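Local coordinates for protein DNA polymerase sliding clamp C (Sulfolobus tokodaii, PDB 3AIZ) that forms part of a ring-shaped sliding clamp through which DNA passes and which tethers DNA polymerase and other processing proteins to the DNA, at residues E159-A167 / E177-S188; P122-F130 / A218-K226. One frame throughout, in Å; residues are numbered along the deposited sequence.

Contact 1 (E159-A167 / E177-S188); sequences EGGKLYLSA and ELSTENGGLLES
L163 and L178 form an antiparallel hydrogen-bonded pair in which each residue both gives and receives: L163 N donates to L178 O at 2.9 Å and L178 N to L163 O at 2.7 Å. These two bonds join strands 162-168 and 172-178, which follow one another as a β-hairpin. The leucine face is the buried one: L165 CG lies 4.0 Å from L178 CD1, while L185, arriving from the loop beyond the second strand, sets its CD1 4.0 Å from L163 CB. On the other face Y164 and E177, a non-hydrogen-bonded pair, run side by side in the same direction; E177 CG lies anti to the backbone N (chi1 168°), which carries its methylenes along the CD2-CE2 side of the ring.

The more solvent-accessible side is ionic. K162 extends fully beyond CG, its CG and CD passing over S179 CB, and brings NZ to E181 OE2 at 2.8 Å, meeting the carboxylate from above its plane; a weak bond to E177 OE2 completes a three-residue salt-bridge network. Behind it the loop 179-184 is tied up by N182, whose OD1 accepts from S179 N and G184 N on opposite faces of its amide plane while ND2 donates to E177 O. At the tip of the type I' turn E159-K162, S188 OG donates to G161 O at 2.6 Å, in the carbonyl plane.

Strand 162-168 continues inward against strand 153-159, whereas strand 172-178 is the outermost of its sheet within this chain. That outer strand meets the sliding clamp B subunit through backbone hydrogen bonds from E177, and Y164 packs on R110 of the same subunit, consistent with subunit pairing in clamp assembly. Beneath the leucine face lies helix 136-149, with L165 on I146 and L178 on I142, while L163 turns to I217 of strand 214-220.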
# COMPACT_ATOMS: atom_id res chain seq x y z
N GLU C 159 -3.12 -34.79 19.83
CA GLU C 159 -1.98 -35.62 20.21
C GLU C 159 -1.30 -35.09 21.47
O GLU C 159 -0.79 -33.96 21.48
CB GLU C 159 -0.98 -35.71 19.06
CG GLU C 159 0.20 -36.63 19.33
CD GLU C 159 1.12 -36.77 18.13
OE1 GLU C 159 1.54 -35.73 17.57
OE2 GLU C 159 1.43 -37.92 17.74
N GLY C 160 -1.29 -35.89 22.52
CA GLY C 160 -0.66 -35.52 23.77
C GLY C 160 -1.35 -34.35 24.45
O GLY C 160 -0.74 -33.61 25.22
N GLY C 161 -2.64 -34.18 24.16
CA GLY C 161 -3.42 -33.12 24.76
C GLY C 161 -3.36 -31.83 23.96
O GLY C 161 -3.94 -30.82 24.36
N LYS C 162 -2.66 -31.86 22.83
CA LYS C 162 -2.56 -30.68 21.98
C LYS C 162 -3.41 -30.82 20.73
O LYS C 162 -3.61 -31.92 20.22
CB LYS C 162 -1.10 -30.42 21.60
CG LYS C 162 -0.20 -30.10 22.78
CD LYS C 162 1.20 -29.73 22.32
CE LYS C 162 2.11 -29.42 23.49
NZ LYS C 162 3.48 -29.04 23.04
N LEU C 163 -3.92 -29.69 20.24
CA LEU C 163 -4.76 -29.69 19.05
C LEU C 163 -4.00 -29.16 17.84
O LEU C 163 -3.38 -28.10 17.89
CB LEU C 163 -6.01 -28.84 19.29
CG LEU C 163 -7.03 -28.80 18.16
CD1 LEU C 163 -7.45 -30.21 17.76
CD2 LEU C 163 -8.24 -27.97 18.55
N TYR C 164 -4.05 -29.91 16.74
CA TYR C 164 -3.37 -29.53 15.52
C TYR C 164 -4.36 -29.35 14.37
O TYR C 164 -4.97 -30.31 13.92
CB TYR C 164 -2.32 -30.58 15.14
CG TYR C 164 -1.21 -30.74 16.15
CD1 TYR C 164 -1.25 -31.77 17.08
CD2 TYR C 164 -0.13 -29.87 16.17
CE1 TYR C 164 -0.23 -31.92 18.01
CE2 TYR C 164 0.88 -30.02 17.09
CZ TYR C 164 0.83 -31.04 18.01
OH TYR C 164 1.84 -31.19 18.93
N LEU C 165 -4.51 -28.11 13.92
CA LEU C 165 -5.40 -27.82 12.80
C LEU C 165 -4.60 -27.72 11.50
O LEU C 165 -3.77 -26.83 11.34
CB LEU C 165 -6.16 -26.51 13.04
CG LEU C 165 -6.88 -26.40 14.39
CD1 LEU C 165 -7.71 -25.13 14.43
CD2 LEU C 165 -7.75 -27.62 14.63
N SER C 166 -4.86 -28.64 10.58
CA SER C 166 -4.15 -28.66 9.31
C SER C 166 -5.07 -28.26 8.15
O SER C 166 -5.95 -29.02 7.76
CB SER C 166 -3.56 -30.04 9.05
OG SER C 166 -2.64 -30.40 10.06
N ALA C 167 -4.85 -27.06 7.62
CA ALA C 167 -5.57 -26.60 6.45
C ALA C 167 -5.11 -27.38 5.22
O ALA C 167 -4.10 -27.05 4.60
CB ALA C 167 -5.36 -25.11 6.24
N GLU C 177 -0.49 -25.30 15.63
CA GLU C 177 -0.57 -25.98 16.91
C GLU C 177 -1.28 -25.13 17.96
O GLU C 177 -0.95 -23.96 18.15
CB GLU C 177 0.82 -26.36 17.41
CG GLU C 177 0.86 -26.82 18.86
CD GLU C 177 2.28 -26.96 19.39
OE1 GLU C 177 3.23 -26.90 18.58
OE2 GLU C 177 2.44 -27.13 20.61
N LEU C 178 -2.25 -25.73 18.64
CA LEU C 178 -2.90 -25.09 19.78
C LEU C 178 -2.68 -25.93 21.02
O LEU C 178 -2.85 -27.15 20.99
CB LEU C 178 -4.41 -24.93 19.53
CG LEU C 178 -4.88 -23.98 18.43
CD1 LEU C 178 -4.60 -24.56 17.05
CD2 LEU C 178 -6.37 -23.71 18.59
N SER C 179 -2.29 -25.28 22.11
CA SER C 179 -2.02 -25.99 23.36
C SER C 179 -2.04 -25.03 24.54
O SER C 179 -2.03 -23.82 24.36
CB SER C 179 -0.66 -26.68 23.29
OG SER C 179 0.39 -25.74 23.11
N THR C 180 -2.08 -25.59 25.74
CA THR C 180 -2.00 -24.78 26.95
C THR C 180 -0.62 -24.13 27.03
O THR C 180 -0.44 -23.09 27.67
CB THR C 180 -2.23 -25.62 28.21
OG1 THR C 180 -1.28 -26.69 28.24
CG2 THR C 180 -3.63 -26.20 28.20
N GLU C 181 0.35 -24.75 26.36
CA GLU C 181 1.71 -24.25 26.30
C GLU C 181 1.79 -22.90 25.60
O GLU C 181 2.31 -21.93 26.16
CB GLU C 181 2.61 -25.26 25.59
CG GLU C 181 3.99 -24.73 25.21
CD GLU C 181 4.82 -25.75 24.46
OE1 GLU C 181 5.74 -25.35 23.71
OE2 GLU C 181 4.56 -26.97 24.61
N ASN C 182 1.26 -22.83 24.39
CA ASN C 182 1.31 -21.59 23.61
C ASN C 182 0.06 -20.73 23.76
O ASN C 182 -0.17 -19.81 22.97
CB ASN C 182 1.58 -21.89 22.13
CG ASN C 182 0.47 -22.69 21.48
OD1 ASN C 182 -0.61 -22.86 22.04
ND2 ASN C 182 0.74 -23.20 20.28
N GLY C 183 -0.75 -21.03 24.77
CA GLY C 183 -1.93 -20.24 25.06
C GLY C 183 -3.08 -20.47 24.10
O GLY C 183 -4.15 -19.88 24.25
N GLY C 184 -2.85 -21.33 23.11
CA GLY C 184 -3.88 -21.65 22.13
C GLY C 184 -5.11 -22.26 22.77
O GLY C 184 -6.24 -21.89 22.44
N LEU C 185 -4.89 -23.19 23.69
CA LEU C 185 -5.98 -23.83 24.41
C LEU C 185 -5.96 -23.41 25.88
O LEU C 185 -4.92 -23.02 26.40
CB LEU C 185 -5.87 -25.35 24.31
CG LEU C 185 -5.91 -25.97 22.91
CD1 LEU C 185 -5.56 -27.45 22.98
CD2 LEU C 185 -7.26 -25.77 22.26
N LEU C 186 -7.11 -23.51 26.54
CA LEU C 186 -7.19 -23.23 27.97
C LEU C 186 -7.07 -24.53 28.76
O LEU C 186 -6.52 -24.55 29.86
CB LEU C 186 -8.51 -22.54 28.31
CG LEU C 186 -8.75 -21.15 27.71
CD1 LEU C 186 -10.15 -20.66 28.04
CD2 LEU C 186 -7.70 -20.17 28.21
N GLU C 187 -7.57 -25.61 28.18
CA GLU C 187 -7.54 -26.92 28.82
C GLU C 187 -7.79 -28.04 27.82
O GLU C 187 -8.27 -27.80 26.71
CB GLU C 187 -8.57 -26.97 29.95
CG GLU C 187 -10.01 -26.78 29.49
CD GLU C 187 -10.99 -26.71 30.65
OE1 GLU C 187 -10.55 -26.46 31.79
OE2 GLU C 187 -12.20 -26.89 30.41
N SER C 188 -7.46 -29.27 28.22
CA SER C 188 -7.65 -30.43 27.36
C SER C 188 -8.23 -31.61 28.12
O SER C 188 -8.02 -31.74 29.33
CB SER C 188 -6.33 -30.84 26.71
OG SER C 188 -5.87 -29.85 25.82

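Contact 2 (P122-F130 / A218-K226); sequences PNLNLEFPF and AFGSQIPLK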
# COMPACT_ATOMS: atom_id res chain seq x y z
N PRO C 122 -29.96 -34.79 14.63
CA PRO C 122 -29.25 -35.76 13.79
C PRO C 122 -28.59 -36.88 14.59
O PRO C 122 -28.52 -38.01 14.11
CB PRO C 122 -28.17 -34.92 13.10
CG PRO C 122 -28.59 -33.49 13.29
CD PRO C 122 -29.30 -33.47 14.60
N ASN C 123 -28.12 -36.57 15.79
CA ASN C 123 -27.36 -37.54 16.58
C ASN C 123 -28.01 -37.90 17.91
O ASN C 123 -28.13 -37.06 18.81
CB ASN C 123 -25.93 -37.03 16.82
CG ASN C 123 -25.17 -36.82 15.52
OD1 ASN C 123 -24.81 -37.78 14.84
ND2 ASN C 123 -24.91 -35.56 15.18
N LEU C 124 -28.42 -39.16 18.03
CA LEU C 124 -29.02 -39.67 19.26
C LEU C 124 -28.06 -39.51 20.44
O LEU C 124 -28.37 -38.84 21.42
CB LEU C 124 -29.40 -41.14 19.09
CG LEU C 124 -30.45 -41.46 18.03
CD1 LEU C 124 -30.59 -42.96 17.84
CD2 LEU C 124 -31.79 -40.84 18.41
N ASN C 125 -26.89 -40.13 20.33
CA ASN C 125 -25.86 -40.02 21.35
C ASN C 125 -24.47 -39.90 20.75
O ASN C 125 -24.13 -40.63 19.82
CB ASN C 125 -25.92 -41.22 22.31
CG ASN C 125 -24.96 -41.08 23.47
OD1 ASN C 125 -24.48 -39.99 23.77
ND2 ASN C 125 -24.69 -42.19 24.15
N LEU C 126 -23.67 -38.98 21.28
CA LEU C 126 -22.33 -38.75 20.77
C LEU C 126 -21.28 -38.75 21.88
O LEU C 126 -21.36 -37.96 22.82
CB LEU C 126 -22.27 -37.43 20.00
CG LEU C 126 -21.93 -37.54 18.51
CD1 LEU C 126 -22.80 -38.59 17.84
CD2 LEU C 126 -22.06 -36.19 17.82
N GLU C 127 -20.31 -39.65 21.77
CA GLU C 127 -19.21 -39.71 22.72
C GLU C 127 -17.93 -39.22 22.06
O GLU C 127 -17.42 -39.85 21.14
CB GLU C 127 -19.01 -41.14 23.22
CG GLU C 127 -20.22 -41.73 23.93
CD GLU C 127 -20.55 -41.01 25.22
OE1 GLU C 127 -19.67 -40.32 25.76
OE2 GLU C 127 -21.70 -41.14 25.69
N PHE C 128 -17.42 -38.08 22.54
CA PHE C 128 -16.23 -37.47 21.96
C PHE C 128 -14.96 -37.92 22.67
O PHE C 128 -14.81 -37.71 23.88
CB PHE C 128 -16.33 -35.95 21.99
CG PHE C 128 -17.49 -35.40 21.21
CD1 PHE C 128 -18.66 -35.05 21.84
CD2 PHE C 128 -17.40 -35.24 19.84
CE1 PHE C 128 -19.73 -34.55 21.12
CE2 PHE C 128 -18.46 -34.74 19.11
CZ PHE C 128 -19.63 -34.39 19.75
N PRO C 129 -14.03 -38.55 21.93
CA PRO C 129 -12.76 -39.03 22.46
C PRO C 129 -11.91 -37.89 23.01
O PRO C 129 -11.23 -38.06 24.02
CB PRO C 129 -12.07 -39.63 21.23
CG PRO C 129 -13.16 -39.91 20.26
CD PRO C 129 -14.17 -38.83 20.49
N PHE C 130 -11.96 -36.74 22.34
CA PHE C 130 -11.15 -35.59 22.73
C PHE C 130 -12.00 -34.33 22.87
O PHE C 130 -13.00 -34.16 22.17
CB PHE C 130 -10.03 -35.37 21.71
CG PHE C 130 -9.24 -34.11 21.94
CD1 PHE C 130 -9.55 -32.95 21.25
CD2 PHE C 130 -8.20 -34.10 22.85
CE1 PHE C 130 -8.82 -31.79 21.47
CE2 PHE C 130 -7.47 -32.95 23.07
CZ PHE C 130 -7.78 -31.79 22.37
N ALA C 218 -14.73 -30.32 20.24
CA ALA C 218 -14.79 -31.76 20.48
C ALA C 218 -14.96 -32.51 19.17
O ALA C 218 -15.69 -32.08 18.28
CB ALA C 218 -15.94 -32.09 21.43
N PHE C 219 -14.26 -33.64 19.04
CA PHE C 219 -14.30 -34.40 17.80
C PHE C 219 -13.72 -35.80 17.98
O PHE C 219 -13.21 -36.14 19.04
CB PHE C 219 -13.54 -33.67 16.70
CG PHE C 219 -12.06 -33.56 16.95
CD1 PHE C 219 -11.54 -32.46 17.62
CD2 PHE C 219 -11.20 -34.56 16.53
CE1 PHE C 219 -10.18 -32.36 17.86
CE2 PHE C 219 -9.84 -34.46 16.77
CZ PHE C 219 -9.33 -33.36 17.43
N GLY C 220 -13.79 -36.58 16.91
CA GLY C 220 -13.26 -37.93 16.91
C GLY C 220 -13.40 -38.56 15.54
O GLY C 220 -14.11 -38.03 14.69
N SER C 221 -12.74 -39.69 15.33
CA SER C 221 -12.80 -40.38 14.05
C SER C 221 -14.23 -40.76 13.68
O SER C 221 -14.96 -41.34 14.49
CB SER C 221 -11.91 -41.62 14.06
OG SER C 221 -12.02 -42.34 12.84
N GLN C 222 -14.63 -40.41 12.46
CA GLN C 222 -15.93 -40.81 11.92
C GLN C 222 -17.13 -40.22 12.67
O GLN C 222 -18.27 -40.61 12.42
CB GLN C 222 -16.05 -42.33 11.87
CG GLN C 222 -15.12 -42.99 10.86
CD GLN C 222 -15.18 -44.50 10.91
OE1 GLN C 222 -15.55 -45.08 11.93
NE2 GLN C 222 -14.81 -45.15 9.81
N ILE C 223 -16.87 -39.29 13.58
CA ILE C 223 -17.96 -38.60 14.27
C ILE C 223 -17.87 -37.09 14.04
O ILE C 223 -16.79 -36.57 13.77
CB ILE C 223 -17.98 -38.90 15.79
CG1 ILE C 223 -16.82 -38.19 16.50
CG2 ILE C 223 -17.95 -40.40 16.04
CD1 ILE C 223 -16.87 -38.33 18.00
N PRO C 224 -19.01 -36.39 14.12
CA PRO C 224 -19.07 -34.96 13.83
C PRO C 224 -18.17 -34.12 14.73
O PRO C 224 -17.90 -34.51 15.87
CB PRO C 224 -20.54 -34.61 14.10
CG PRO C 224 -21.27 -35.90 13.98
CD PRO C 224 -20.33 -36.94 14.49
N LEU C 225 -17.72 -32.99 14.21
CA LEU C 225 -16.99 -32.01 15.01
C LEU C 225 -18.00 -31.12 15.72
O LEU C 225 -18.86 -30.52 15.07
CB LEU C 225 -16.09 -31.16 14.12
CG LEU C 225 -15.62 -29.82 14.69
CD1 LEU C 225 -14.77 -30.01 15.94
CD2 LEU C 225 -14.86 -29.02 13.64
N LYS C 226 -17.90 -31.02 17.04
CA LYS C 226 -18.79 -30.15 17.78
C LYS C 226 -18.09 -28.89 18.27
O LYS C 226 -17.32 -28.93 19.23
CB LYS C 226 -19.43 -30.87 18.97
CG LYS C 226 -20.46 -30.03 19.70
CD LYS C 226 -20.95 -30.67 20.98
CE LYS C 226 -21.95 -29.77 21.69
NZ LYS C 226 -22.28 -30.25 23.05
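The chain of 122-130 runs up to strand 214-220 as a loop and pairs with it at its end, where F130 and F219 form an antiparallel hydrogen-bonded pair whose bond from F219 N to F130 O is weak at 3.4 Å; A218 CA lies close to the same oxygen in a CA-H...O contact.

F128 carries much of the side-chain contact. With CG anti to the carbonyl carbon (chi1 -61°), its ring lies across the paired strands, and A218 CB sits over one face in a CH-pi contact, 4.0 Å from the centroid and displaced toward the rim. P224 O meets the ring at its edge, in plane, 3.3 Å from CE2. K226 crosses the ring at about a right angle, with CB 3.6 Å from F128 CZ; its extended chain then leads away, and NZ makes a long, weak ion pair with D238.

The strands beneath belong to a β-hairpin, 214-220 and 223-231, closed by a type II turn from G220 to I223, in the C-terminal domain of the PCNA fold; 122-130 is the last part of the connection between strand 106-111 and strand 130-135, the interdomain connector of PCNA clamps, and it crosses this hairpin. P129 CD and I223 CD1 meet at 3.7 Å, the two side chains reaching toward each other, and the same I223 methyl lies 3.6 Å from F128 CD2. G220 CA lies 3.8 Å from P129 CD.

Farther back along the loop, L126 CD2 rests 3.8 Å from P224 CD, and the amide of N123 slides past the same proline ring in the opposite direction. Beyond the strand pair, the F130 and F219 rings meet obliquely, planes 54° apart, and both also touch A158 of strand 153-159.

How the contacts relate
Contacts 1 and 2 show how local and distant pairings combine in one clamp domain. Their centres lie about 18 Å apart, and contact 1 is nested inside the loop that contact 2 closes, in the order 122-130, 159-167, 177-188, 218-226. Both reach the large antiparallel sheet, where strand 130-135 lies between 214-220 and 187-190; the hairpin of contact 1 belongs to a separate four-stranded sheet. The two meet directly where L163 CD1 packs 3.5 Å from F219 CE1. Contact 1 lies at the edge facing the sliding clamp B subunit, since strand 172-178 is outermost in its sheet and E177 bonds to that subunit, whereas contact 2 lies where the connection from the N-terminal domain enters the C-terminal one.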